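Local structure of Rho GTPase activating protein 15 (3BYI) at residues S33-W37 / P141-T146; F38-I43 / A95-F100; V46-L51 / H153-I157; G176-A182 / Q196-A200; V53-V59 / I89-T93. The protein switches off Rho-type GTPases, RAC1 among them, by stimulating GTP hydrolysis through the RhoGAP domain, which this chain carries. One frame throughout, in Å; residues are numbered along the deposited sequence.

Contact 1. Residues S33-W37 / P141-T146; sequences STVPW and PPNRDT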
# COMPACT_ATOMS: atom_id res chain seq x y z
N SER A 33 -6.92 -3.64 -15.31
CA SER A 33 -5.55 -3.79 -14.77
C SER A 33 -5.56 -4.82 -13.63
O SER A 33 -6.61 -5.29 -13.22
CB SER A 33 -5.02 -2.45 -14.26
OG SER A 33 -5.71 -1.99 -13.10
N THR A 34 -4.38 -5.19 -13.16
CA THR A 34 -4.23 -5.90 -11.88
C THR A 34 -3.43 -5.06 -10.90
O THR A 34 -3.24 -5.45 -9.75
CB THR A 34 -3.64 -7.30 -12.11
OG1 THR A 34 -2.41 -7.19 -12.82
CG2 THR A 34 -4.63 -8.18 -12.98
N VAL A 35 -2.96 -3.90 -11.36
CA VAL A 35 -2.37 -2.91 -10.48
C VAL A 35 -2.94 -1.53 -10.77
O VAL A 35 -2.90 -1.09 -11.90
CB VAL A 35 -0.83 -2.84 -10.65
CG1 VAL A 35 -0.25 -1.96 -9.57
CG2 VAL A 35 -0.21 -4.23 -10.60
N PRO A 36 -3.50 -0.86 -9.76
CA PRO A 36 -4.03 0.47 -10.03
C PRO A 36 -3.00 1.46 -10.56
O PRO A 36 -1.89 1.57 -10.04
CB PRO A 36 -4.55 0.93 -8.66
CG PRO A 36 -4.76 -0.31 -7.89
CD PRO A 36 -3.71 -1.26 -8.36
N TRP A 37 -3.39 2.19 -11.58
CA TRP A 37 -2.57 3.27 -12.12
C TRP A 37 -2.04 4.23 -11.06
O TRP A 37 -0.91 4.67 -11.16
CB TRP A 37 -3.34 4.09 -13.17
CG TRP A 37 -3.34 3.39 -14.44
CD1 TRP A 37 -4.39 2.75 -15.02
CD2 TRP A 37 -2.22 3.18 -15.27
NE1 TRP A 37 -3.98 2.15 -16.18
CE2 TRP A 37 -2.65 2.41 -16.36
CE3 TRP A 37 -0.88 3.57 -15.19
CZ2 TRP A 37 -1.80 2.05 -17.41
CZ3 TRP A 37 -0.03 3.20 -16.20
CH2 TRP A 37 -0.48 2.44 -17.30
N PRO A 141 -5.58 -12.04 -8.68
CA PRO A 141 -4.43 -11.38 -9.33
C PRO A 141 -4.20 -9.89 -8.97
O PRO A 141 -3.05 -9.46 -8.92
CB PRO A 141 -4.72 -11.55 -10.83
CG PRO A 141 -5.66 -12.72 -10.90
CD PRO A 141 -6.45 -12.73 -9.64
N PRO A 142 -5.27 -9.10 -8.78
CA PRO A 142 -4.98 -7.74 -8.34
C PRO A 142 -4.22 -7.64 -7.04
O PRO A 142 -3.40 -6.74 -6.89
CB PRO A 142 -6.37 -7.09 -8.22
CG PRO A 142 -7.25 -7.93 -9.09
CD PRO A 142 -6.71 -9.31 -8.98
N ASN A 143 -4.45 -8.55 -6.10
CA ASN A 143 -3.77 -8.49 -4.79
C ASN A 143 -2.32 -8.96 -4.91
O ASN A 143 -1.43 -8.31 -4.43
CB ASN A 143 -4.53 -9.32 -3.73
CG ASN A 143 -5.97 -8.88 -3.56
OD1 ASN A 143 -6.81 -9.10 -4.44
ND2 ASN A 143 -6.28 -8.26 -2.43
N ARG A 144 -2.12 -10.08 -5.57
CA ARG A 144 -0.78 -10.58 -5.88
C ARG A 144 0.04 -9.58 -6.71
O ARG A 144 1.18 -9.32 -6.39
CB ARG A 144 -0.88 -11.89 -6.66
CG ARG A 144 0.49 -12.33 -7.21
CD ARG A 144 0.50 -13.74 -7.75
NE ARG A 144 -0.41 -13.88 -8.86
CZ ARG A 144 -1.63 -14.41 -8.79
NH1 ARG A 144 -2.14 -14.88 -7.66
NH2 ARG A 144 -2.34 -14.46 -9.89
N ASP A 145 -0.51 -9.09 -7.82
CA ASP A 145 0.25 -8.21 -8.69
C ASP A 145 0.56 -6.86 -8.06
O ASP A 145 1.63 -6.29 -8.30
CB ASP A 145 -0.46 -7.97 -10.02
CG ASP A 145 -0.53 -9.20 -10.87
OD1 ASP A 145 0.08 -10.25 -10.53
OD2 ASP A 145 -1.23 -9.12 -11.90
N THR A 146 -0.38 -6.33 -7.28
CA THR A 146 -0.15 -5.09 -6.52
C THR A 146 0.91 -5.28 -5.37
O THR A 146 1.76 -4.41 -5.13
CB THR A 146 -1.50 -4.55 -6.02
OG1 THR A 146 -2.30 -4.32 -7.17
CG2 THR A 146 -1.41 -3.23 -5.21

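Contact 2. Residues F38-I43 / A95-F100; sequences FVKQCI and ALKMFF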
# COMPACT_ATOMS: atom_id res chain seq x y z
N PHE A 38 -2.87 4.57 -10.06
CA PHE A 38 -2.44 5.54 -9.06
C PHE A 38 -1.27 5.00 -8.23
O PHE A 38 -0.37 5.74 -7.86
CB PHE A 38 -3.58 5.95 -8.12
CG PHE A 38 -3.14 6.94 -7.05
CD1 PHE A 38 -2.76 8.23 -7.39
CD2 PHE A 38 -3.13 6.59 -5.70
CE1 PHE A 38 -2.41 9.17 -6.39
CE2 PHE A 38 -2.75 7.49 -4.75
CZ PHE A 38 -2.41 8.78 -5.09
N VAL A 39 -1.30 3.69 -7.95
CA VAL A 39 -0.23 3.03 -7.25
C VAL A 39 1.09 3.08 -8.08
O VAL A 39 2.16 3.33 -7.55
CB VAL A 39 -0.61 1.56 -6.89
CG1 VAL A 39 0.63 0.76 -6.36
CG2 VAL A 39 -1.78 1.53 -5.88
N LYS A 40 0.99 2.84 -9.38
CA LYS A 40 2.16 2.87 -10.21
C LYS A 40 2.69 4.30 -10.40
O LYS A 40 3.90 4.53 -10.48
CB LYS A 40 1.89 2.16 -11.52
CG LYS A 40 1.62 0.67 -11.36
CD LYS A 40 1.52 -0.07 -12.74
CE LYS A 40 0.31 0.31 -13.54
NZ LYS A 40 0.16 -0.54 -14.78
N GLN A 41 1.79 5.28 -10.47
CA GLN A 41 2.21 6.68 -10.54
C GLN A 41 2.99 7.13 -9.31
O GLN A 41 3.95 7.90 -9.43
CB GLN A 41 1.02 7.61 -10.60
CG GLN A 41 0.65 8.00 -11.94
CD GLN A 41 -0.23 9.21 -11.93
OE1 GLN A 41 -1.39 9.13 -11.53
NE2 GLN A 41 0.31 10.35 -12.39
N CYS A 42 2.49 6.76 -8.14
CA CYS A 42 3.11 7.14 -6.88
C CYS A 42 4.48 6.51 -6.74
O CYS A 42 5.44 7.19 -6.44
CB CYS A 42 2.22 6.74 -5.70
SG CYS A 42 0.82 7.88 -5.47
N ILE A 43 4.53 5.21 -7.00
CA ILE A 43 5.78 4.45 -7.05
C ILE A 43 6.79 5.12 -7.99
O ILE A 43 7.95 5.30 -7.59
CB ILE A 43 5.54 2.96 -7.48
CG1 ILE A 43 4.97 2.20 -6.27
CG2 ILE A 43 6.83 2.37 -8.08
CD1 ILE A 43 4.52 0.82 -6.54
N ALA A 95 -0.21 9.79 0.27
CA ALA A 95 -1.39 9.53 -0.55
C ALA A 95 -1.42 8.07 -0.96
O ALA A 95 -2.49 7.45 -0.96
CB ALA A 95 -1.42 10.50 -1.80
N LEU A 96 -0.27 7.49 -1.27
CA LEU A 96 -0.19 6.05 -1.56
C LEU A 96 -0.68 5.25 -0.36
O LEU A 96 -1.54 4.40 -0.50
CB LEU A 96 1.24 5.61 -1.90
CG LEU A 96 1.35 4.20 -2.49
CD1 LEU A 96 0.39 4.10 -3.68
CD2 LEU A 96 2.85 3.87 -2.94
N LYS A 97 -0.16 5.56 0.83
CA LYS A 97 -0.55 4.83 2.02
C LYS A 97 -2.02 5.00 2.34
O LYS A 97 -2.68 4.06 2.77
CB LYS A 97 0.29 5.27 3.23
CG LYS A 97 1.76 4.79 3.19
CD LYS A 97 2.48 5.17 4.47
CE LYS A 97 2.63 6.69 4.66
NZ LYS A 97 3.38 6.97 5.89
N MET A 98 -2.52 6.22 2.16
CA MET A 98 -3.95 6.53 2.35
C MET A 98 -4.84 5.70 1.42
O MET A 98 -5.93 5.30 1.81
CB MET A 98 -4.22 8.03 2.12
CG MET A 98 -5.67 8.41 2.32
SD MET A 98 -6.05 10.17 2.20
CE MET A 98 -5.44 10.68 3.82
N PHE A 99 -4.38 5.49 0.19
CA PHE A 99 -5.07 4.64 -0.77
C PHE A 99 -5.22 3.24 -0.20
O PHE A 99 -6.32 2.71 -0.14
CB PHE A 99 -4.35 4.62 -2.13
CG PHE A 99 -4.94 3.63 -3.12
CD1 PHE A 99 -6.08 3.96 -3.86
CD2 PHE A 99 -4.36 2.37 -3.30
CE1 PHE A 99 -6.61 3.08 -4.73
CE2 PHE A 99 -4.92 1.44 -4.17
CZ PHE A 99 -6.00 1.79 -4.91
N PHE A 100 -4.12 2.67 0.27
CA PHE A 100 -4.18 1.33 0.83
C PHE A 100 -5.01 1.24 2.12
O PHE A 100 -5.73 0.25 2.35
CB PHE A 100 -2.78 0.78 1.05
CG PHE A 100 -2.11 0.37 -0.23
CD1 PHE A 100 -1.07 1.13 -0.76
CD2 PHE A 100 -2.55 -0.74 -0.92
CE1 PHE A 100 -0.47 0.76 -1.95
CE2 PHE A 100 -1.94 -1.14 -2.09
CZ PHE A 100 -0.90 -0.39 -2.61

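Contact 3. Residues V46-L51 / H153-I157; sequences VEKRGL and HLTKI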
# COMPACT_ATOMS: atom_id res chain seq x y z
N VAL A 46 8.19 8.29 -6.46
CA VAL A 46 9.07 8.00 -5.33
C VAL A 46 10.43 7.46 -5.82
O VAL A 46 11.48 7.90 -5.34
CB VAL A 46 8.37 7.07 -4.26
CG1 VAL A 46 9.32 6.63 -3.10
CG2 VAL A 46 7.14 7.79 -3.65
N GLU A 47 10.41 6.58 -6.81
CA GLU A 47 11.64 6.13 -7.44
C GLU A 47 12.43 7.25 -8.13
O GLU A 47 13.63 7.27 -8.08
CB GLU A 47 11.34 4.96 -8.38
CG GLU A 47 10.81 3.76 -7.57
CD GLU A 47 10.77 2.47 -8.33
OE1 GLU A 47 11.22 2.44 -9.48
OE2 GLU A 47 10.29 1.47 -7.75
N LYS A 48 11.73 8.19 -8.74
CA LYS A 48 12.36 9.28 -9.46
C LYS A 48 13.04 10.26 -8.51
O LYS A 48 14.16 10.68 -8.76
CB LYS A 48 11.33 10.07 -10.26
CG LYS A 48 11.89 11.31 -10.98
CD LYS A 48 10.85 11.92 -11.88
CE LYS A 48 11.40 13.13 -12.64
NZ LYS A 48 10.34 13.62 -13.59
N ARG A 49 12.35 10.64 -7.43
CA ARG A 49 12.85 11.68 -6.56
C ARG A 49 12.66 11.44 -5.05
O ARG A 49 12.66 12.38 -4.25
CB ARG A 49 12.19 13.01 -6.92
CG ARG A 49 10.70 12.97 -6.97
CD ARG A 49 10.13 14.25 -7.60
NE ARG A 49 8.68 14.17 -7.63
CZ ARG A 49 7.87 14.60 -6.66
NH1 ARG A 49 8.32 15.24 -5.58
NH2 ARG A 49 6.56 14.43 -6.82
N GLY A 50 12.53 10.18 -4.64
CA GLY A 50 12.32 9.90 -3.22
C GLY A 50 13.21 8.87 -2.58
O GLY A 50 13.12 8.67 -1.39
N LEU A 51 14.08 8.20 -3.35
CA LEU A 51 14.81 7.06 -2.80
C LEU A 51 15.89 7.46 -1.79
O LEU A 51 16.26 6.66 -0.92
CB LEU A 51 15.42 6.21 -3.92
CG LEU A 51 14.45 5.50 -4.89
CD1 LEU A 51 15.31 4.86 -6.00
CD2 LEU A 51 13.52 4.48 -4.18
N HIS A 153 9.15 -2.33 -5.31
CA HIS A 153 9.52 -0.94 -5.07
C HIS A 153 10.21 -0.73 -3.73
O HIS A 153 11.19 0.03 -3.62
CB HIS A 153 8.23 -0.08 -5.11
CG HIS A 153 8.41 1.33 -4.62
ND1 HIS A 153 9.25 2.24 -5.22
CD2 HIS A 153 7.83 1.98 -3.59
CE1 HIS A 153 9.18 3.40 -4.58
NE2 HIS A 153 8.33 3.26 -3.58
N LEU A 154 9.65 -1.34 -2.69
CA LEU A 154 10.17 -1.15 -1.35
C LEU A 154 11.55 -1.76 -1.18
O LEU A 154 12.32 -1.28 -0.36
CB LEU A 154 9.18 -1.67 -0.26
CG LEU A 154 7.80 -0.94 -0.19
CD1 LEU A 154 6.88 -1.63 0.82
CD2 LEU A 154 7.99 0.52 0.15
N THR A 155 11.87 -2.80 -1.94
CA THR A 155 13.24 -3.34 -1.89
C THR A 155 14.27 -2.27 -2.32
O THR A 155 15.43 -2.28 -1.84
CB THR A 155 13.45 -4.61 -2.70
OG1 THR A 155 13.40 -4.33 -4.11
CG2 THR A 155 12.44 -5.65 -2.33
N LYS A 156 13.85 -1.37 -3.20
CA LYS A 156 14.72 -0.27 -3.63
C LYS A 156 14.91 0.81 -2.54
O LYS A 156 15.91 1.52 -2.51
CB LYS A 156 14.22 0.36 -4.93
CG LYS A 156 14.17 -0.62 -6.10
CD LYS A 156 13.63 0.05 -7.31
CE LYS A 156 13.58 -0.88 -8.53
NZ LYS A 156 13.19 -0.09 -9.77
N ILE A 157 13.94 0.93 -1.64
CA ILE A 157 14.05 1.81 -0.49
C ILE A 157 15.09 1.24 0.45
O ILE A 157 15.96 1.97 0.97
CB ILE A 157 12.67 1.98 0.24
CG1 ILE A 157 11.61 2.52 -0.75
CG2 ILE A 157 12.80 2.88 1.48
CD1 ILE A 157 11.92 3.86 -1.34
O HOH W 1 10.01 -1.01 -8.68

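Contact 4. Residues G176-A182 / Q196-A200; sequences GPTLLRA and QNQIA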
# COMPACT_ATOMS: atom_id res chain seq x y z
N GLY A 176 2.89 -2.83 7.67
CA GLY A 176 2.17 -3.89 8.35
C GLY A 176 0.73 -3.55 8.56
O GLY A 176 -0.15 -4.21 8.05
N PRO A 177 0.48 -2.49 9.34
CA PRO A 177 -0.87 -2.00 9.55
C PRO A 177 -1.57 -1.51 8.26
O PRO A 177 -2.77 -1.65 8.15
CB PRO A 177 -0.67 -0.83 10.53
CG PRO A 177 0.67 -1.03 11.11
CD PRO A 177 1.48 -1.73 10.10
N THR A 178 -0.80 -0.92 7.34
CA THR A 178 -1.34 -0.35 6.11
C THR A 178 -1.90 -1.44 5.16
O THR A 178 -2.91 -1.23 4.53
CB THR A 178 -0.21 0.53 5.42
OG1 THR A 178 0.04 1.71 6.21
CG2 THR A 178 -0.55 0.97 4.04
N LEU A 179 -1.24 -2.59 5.11
CA LEU A 179 -1.52 -3.62 4.12
C LEU A 179 -2.28 -4.82 4.67
O LEU A 179 -2.96 -5.52 3.92
CB LEU A 179 -0.19 -4.05 3.47
CG LEU A 179 0.64 -2.93 2.79
CD1 LEU A 179 1.86 -3.49 2.23
CD2 LEU A 179 -0.10 -2.26 1.68
N LEU A 180 -2.17 -5.07 5.97
CA LEU A 180 -2.83 -6.20 6.61
C LEU A 180 -3.94 -5.79 7.59
O LEU A 180 -4.92 -6.53 7.80
CB LEU A 180 -1.79 -7.07 7.32
CG LEU A 180 -0.81 -7.80 6.40
CD1 LEU A 180 0.63 -7.22 6.33
CD2 LEU A 180 -0.77 -9.23 6.79
N ARG A 181 -3.81 -4.61 8.20
CA ARG A 181 -4.94 -4.06 9.00
C ARG A 181 -5.48 -5.07 10.02
O ARG A 181 -6.68 -5.18 10.23
CB ARG A 181 -6.07 -3.62 8.05
CG ARG A 181 -7.10 -2.63 8.61
CD ARG A 181 -8.22 -2.39 7.58
NE ARG A 181 -7.73 -1.71 6.40
CZ ARG A 181 -8.44 -1.47 5.29
NH1 ARG A 181 -9.71 -1.86 5.21
NH2 ARG A 181 -7.87 -0.83 4.27
N ALA A 182 -4.57 -5.77 10.69
CA ALA A 182 -4.92 -6.92 11.53
C ALA A 182 -5.07 -6.59 13.01
O ALA A 182 -5.39 -7.48 13.79
CB ALA A 182 -3.88 -8.05 11.34
N GLN A 196 1.62 -8.96 11.66
CA GLN A 196 1.55 -8.27 10.42
C GLN A 196 2.87 -7.60 10.01
O GLN A 196 3.23 -7.61 8.84
CB GLN A 196 0.42 -7.27 10.44
CG GLN A 196 0.58 -6.10 11.35
CD GLN A 196 -0.72 -5.34 11.46
OE1 GLN A 196 -1.67 -5.65 10.76
NE2 GLN A 196 -0.76 -4.35 12.33
N ASN A 197 3.59 -7.03 10.97
CA ASN A 197 4.90 -6.47 10.70
C ASN A 197 5.92 -7.55 10.26
O ASN A 197 6.75 -7.31 9.38
CB ASN A 197 5.42 -5.75 11.93
CG ASN A 197 4.62 -4.50 12.23
OD1 ASN A 197 3.59 -4.29 11.61
ND2 ASN A 197 5.08 -3.69 13.17
N GLN A 198 5.84 -8.72 10.88
CA GLN A 198 6.71 -9.81 10.49
C GLN A 198 6.40 -10.30 9.09
O GLN A 198 7.32 -10.65 8.35
CB GLN A 198 6.64 -10.97 11.48
CG GLN A 198 7.42 -10.71 12.77
CD GLN A 198 8.84 -10.31 12.53
OE1 GLN A 198 9.21 -9.13 12.72
NE2 GLN A 198 9.65 -11.27 12.09
N ILE A 199 5.12 -10.35 8.72
CA ILE A 199 4.72 -10.77 7.38
C ILE A 199 5.22 -9.75 6.37
O ILE A 199 5.76 -10.11 5.32
CB ILE A 199 3.18 -10.92 7.20
CG1 ILE A 199 2.64 -12.10 8.04
CG2 ILE A 199 2.85 -11.15 5.73
CD1 ILE A 199 1.21 -11.94 8.48
N ALA A 200 5.02 -8.46 6.67
CA ALA A 200 5.52 -7.42 5.76
C ALA A 200 7.04 -7.47 5.62
O ALA A 200 7.55 -7.34 4.52
CB ALA A 200 5.03 -6.03 6.16

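Contact 5. Residues V53-V59 / I89-T93; sequences VDGIYRV and IHVVT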
# COMPACT_ATOMS: atom_id res chain seq x y z
N VAL A 53 15.58 10.21 0.19
CA VAL A 53 15.00 11.17 1.11
C VAL A 53 14.87 10.53 2.50
O VAL A 53 14.36 9.40 2.63
CB VAL A 53 13.65 11.69 0.58
CG1 VAL A 53 12.88 12.46 1.69
CG2 VAL A 53 13.90 12.56 -0.65
N ASP A 54 15.34 11.24 3.51
CA ASP A 54 15.35 10.73 4.88
C ASP A 54 13.96 10.39 5.34
O ASP A 54 13.06 11.20 5.19
CB ASP A 54 15.95 11.72 5.86
CG ASP A 54 17.44 11.86 5.69
OD1 ASP A 54 17.98 11.21 4.76
OD2 ASP A 54 18.04 12.62 6.47
N GLY A 55 13.77 9.18 5.86
CA GLY A 55 12.48 8.80 6.45
C GLY A 55 11.36 8.60 5.45
O GLY A 55 10.19 8.65 5.81
N ILE A 56 11.72 8.35 4.19
CA ILE A 56 10.75 8.08 3.14
C ILE A 56 9.82 6.97 3.58
O ILE A 56 10.29 5.93 4.03
CB ILE A 56 11.45 7.74 1.79
CG1 ILE A 56 10.43 7.84 0.65
CG2 ILE A 56 12.22 6.36 1.81
CD1 ILE A 56 10.01 9.31 0.27
N TYR A 57 8.50 7.27 3.52
CA TYR A 57 7.37 6.42 3.96
C TYR A 57 7.03 6.50 5.46
O TYR A 57 5.90 6.18 5.86
CB TYR A 57 7.48 4.98 3.49
CG TYR A 57 7.24 4.84 2.00
CD1 TYR A 57 8.28 4.64 1.12
CD2 TYR A 57 5.96 4.91 1.49
CE1 TYR A 57 8.04 4.55 -0.22
CE2 TYR A 57 5.71 4.78 0.12
CZ TYR A 57 6.75 4.60 -0.71
OH TYR A 57 6.48 4.48 -2.05
N ARG A 58 8.00 6.91 6.27
CA ARG A 58 7.77 7.15 7.67
C ARG A 58 7.32 8.61 7.86
O ARG A 58 6.38 8.88 8.57
CB ARG A 58 9.03 6.83 8.51
CG ARG A 58 8.86 7.00 10.03
CD ARG A 58 10.10 6.40 10.79
N VAL A 59 8.01 9.54 7.23
CA VAL A 59 7.65 10.96 7.36
C VAL A 59 6.30 11.21 6.69
O VAL A 59 5.95 10.62 5.65
CB VAL A 59 8.75 11.92 6.79
CG1 VAL A 59 8.23 13.36 6.64
CG2 VAL A 59 10.06 11.88 7.67
N ILE A 89 7.73 14.98 -1.75
CA ILE A 89 7.50 13.55 -2.03
C ILE A 89 6.79 12.84 -0.88
O ILE A 89 6.28 11.72 -1.05
CB ILE A 89 8.80 12.80 -2.40
CG1 ILE A 89 8.50 11.44 -3.02
CG2 ILE A 89 9.76 12.70 -1.16
CD1 ILE A 89 7.76 11.48 -4.33
N HIS A 90 6.77 13.44 0.30
CA HIS A 90 6.04 12.86 1.42
C HIS A 90 4.51 12.98 1.27
O HIS A 90 3.77 12.21 1.87
CB HIS A 90 6.49 13.49 2.73
CG HIS A 90 7.94 13.32 3.02
ND1 HIS A 90 8.53 12.07 3.10
CD2 HIS A 90 8.93 14.22 3.26
CE1 HIS A 90 9.81 12.22 3.40
NE2 HIS A 90 10.08 13.51 3.50
N VAL A 91 4.04 13.95 0.49
CA VAL A 91 2.62 14.01 0.10
C VAL A 91 2.25 12.79 -0.79
O VAL A 91 1.16 12.23 -0.68
CB VAL A 91 2.26 15.38 -0.63
CG1 VAL A 91 0.86 15.32 -1.29
CG2 VAL A 91 2.36 16.55 0.33
N VAL A 92 3.19 12.37 -1.64
CA VAL A 92 3.00 11.22 -2.55
C VAL A 92 2.98 9.93 -1.75
O VAL A 92 2.07 9.09 -1.91
CB VAL A 92 4.07 11.20 -3.67
CG1 VAL A 92 4.01 9.93 -4.51
CG2 VAL A 92 3.92 12.46 -4.53
N THR A 93 3.97 9.75 -0.88
CA THR A 93 4.00 8.56 -0.05
C THR A 93 2.76 8.50 0.83
O THR A 93 2.19 7.44 0.98
CB THR A 93 5.20 8.49 0.87
OG1 THR A 93 5.16 9.62 1.74
CG2 THR A 93 6.54 8.41 0.08
O HOH W 2 7.24 9.87 3.44
O HOH W 3 3.89 9.74 4.46

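Contact 1. Residues S33-W37 / P141-T146
T34 and V35, in the loop that leads into helix 37-49 of the all-helical RhoGAP domain, lie against the first turns of helix 141-159, with P36 at the N-cap position of helix 37-49. The packed part lies around T146, where buried side chains gather. V35 turns CG2 onto the helix backbone, 3.6 Å from D145 O, and P36 CD reaches T146 OG1 at the same distance. T146 OG1 also lies 3.0 Å from T34 O and 2.7 Å from P142 O, while F100 of helix 89-102 covers the T146 side chain from beyond. The solvent side is looser: T34 CG2 merely brushes the exposed ring of P141, 4.0 Å from its CB. Here the T34 hydroxyl sits between its own backbone N and carbonyl carbon (chi1 55°), which aims it at the D145 carboxylate. The T34 OG1 to D145 OD2 hydrogen bond is modelled as very short, so its exact length is doubtful. With a valine here, the D145 carboxylate would probably lose its hydroxyl partner and be freer to turn toward solvent. On the packed side, the CA-H of P142 points to T34 O, with P142 CA and T34 O 3.2 Å apart.

Contact 2. Residues F38-I43 / A95-F100
Two antiparallel helices of the RhoGAP core, 37-49 and 89-102, meet here through V39, C42 and F38 on one side and L96, F99 and A95 on the other. The axes of their short segments run 10.1 Å apart with an angle of 154° between directions; all touching residues are buried, and no hydrogen bond crosses. L96 fills the middle: its CD1 methyl sits 3.8 Å from V39 CA and equally near C42 CB. V39 CG2, anti to its own carbonyl carbon, is directed at two aromatic rings, 3.6 Å from F99 CE2 and 3.9 Å from F100 CZ. Those rings also pack on each other, F99 CD2 lying over the centre of the F100 face. F38 works differently, presenting its rim to the other helix: CZ lies 3.8 Å from A95 CB, and A95 O is at the ring edge, in its plane. One face of the same ring carries C42 SG, 3.4 Å above the plane and displaced toward the rim. F100 continues onto T146 and L150 of helix 141-159, and F38 onto L69 and V73 of helix 63-74. Such methyl-and-ring packing of antiparallel neighbours belongs to the hydrophobic centre of the all-helical RhoGAP fold.

Contact 3. Residues V46-L51 / H153-I157
From E47 to L51 the end of helix 37-49 and the turn after it close on helix 141-159, the CA separation falling from 7.8 Å at E47-H153 to 5.8 Å at L51-I157. E47 extends its chain alongside H153 in the opposite direction, and its carboxylate plane is 17° from that of the imidazole. H153 ND1 donates in the ring plane to the anti lone pair of E47 OE2, a fairly straight bond of 2.8 Å (158° at the hydrogen). K156 NZ, by contrast, reaches E47 OE1 at 3.2 Å from above the carboxylate plane, making a salt bridge on the exposed side, where a water also donates to OE2. V46 CG1 touches the imidazole edge, 3.5 Å from H153 NE2. Past the helix end, L51 CD2 is pressed against I157 CD1 at 3.3 Å, tighter than usual carbon contact. At the far side of the imidazole, NE2 is hydrogen-bonded to the hydroxyl of Y57, which ties the ring to the loop carrying R58, the predicted arginine finger. With ND1 and NE2 both engaged, the ring is fixed in its rotation. The carboxylate and nearby ammonium probably pull the protonation of the imidazole in opposite senses, E47 raising its basicity and K156 lowering it.

Contact 4. Residues G176-A182 / Q196-A200
Q196 OE1 accepts the backbone N-H of A182 at 2.9 Å, a nearly straight bond (159° at the hydrogen) that ties the end of helix 168-180 to helix 189-205, two helices of the RhoGAP domain. Their short segments cross almost perpendicularly, at 87°. The Q196 chain gets there by starting with CG between its own backbone N and carbonyl carbon (chi1 68°) and then running extended past the G176 carbonyl and the side of L180. R181 leaves the helix with positive phi, and this bend carries A182 N round to face the amide. The other end of that amide is held too: Q196 NE2 is hydrogen-bonded to E183 just beyond the turn. The Q196 side chain crosses that of P177 at about a right angle, with NE2 3.8 Å from P177 CG. With both ends engaged, the amide can hardly flip.

The backbones come closest at G176 and N197, whose CA atoms are 4.4 Å apart. A side chain on G176 would run into N197 OD1, so the glycine permits the close crossing, and A200 CB can come within 4.1 Å of G176 N. P177 follows, at a kink where its nitrogen has no bond to the preceding turn; its CD meets N197 OD1 at 3.6 Å. Along the inner flank the contact turns apolar. L180 lays CB against Q196 CB and puts CD1 3.6 Å from Q196 O, while its other methyl, CD2, reaches I199 CD1 at 3.8 Å.

Contact 5. Residues V53-V59 / I89-T93
The Y57 ring carries the T93 methyl CG2 over the centre of one face, and the H90 imidazole carries V59 CG1 over one of its own. Both are CH-pi contacts: T93 CG2 stands 3.8 Å from the Y57 ring centroid and 12° off the normal, V59 CG1 3.5 Å from that of H90 and 7° off. T93 CG2, anti to its own carbonyl carbon (OG1 chi1 61°), is thereby turned onto the Y57 face. At the imidazole edge lie D54 O and a water, while V53 CG1 comes to 3.5 Å from H90 NE2. I56 CD1 lies 3.6 Å from T93 CG2 and 3.7 Å from I89 CG2, while its CG2 branch packs on I157 of helix 141-159.

Bonds within the loop help set its shape. A type II turn runs from V53 to I56, and G55 O accepts from both R58 N and V59 N. The edge water then knits loop to helix: it accepts from Y57 N, donates to V59 O and T93 OG1, and lies 2.6 Å from H90 ND1. T93 OG1 in turn donates to H90 O at 2.9 Å. Replacing H90 by an alanine removes the ring V59 rests on and would probably leave the water with one partner fewer, so that this part of the loop could shift.

R58, between Y57 and V59, is the predicted arginine finger, and its guanidinium is not modelled. Its neighbours are anchored instead: Y57 through O to K97 and through OH to H153, V59 over H90. These anchors probably steady the backbone on either side of R58, while the unmodelled guanidinium is consistent with a side chain that stays mobile until a GTPase binds.

In the fold
All five contacts lie within one all-helical RhoGAP domain. Contacts 1, 2 and 3 open in order along the loop and helix 37-49; contact 5 is nested inside both 2 and 3, 2 is nested inside 1, and contact 4 follows in series near the C-terminus. Contact 2, about 7 Å from the chain centre, touches each of the others: it shares helix 37-49 with contact 3 and helix 89-102 with contact 5. Helix 141-159 serves contacts 1 and 3, whose centres are about 19 Å apart. Contacts 1 and 5 lie on opposite sides of the chain's centre, about 23 Å apart, so the buried middle connects the loop of the predicted arginine finger to the far end of the domain.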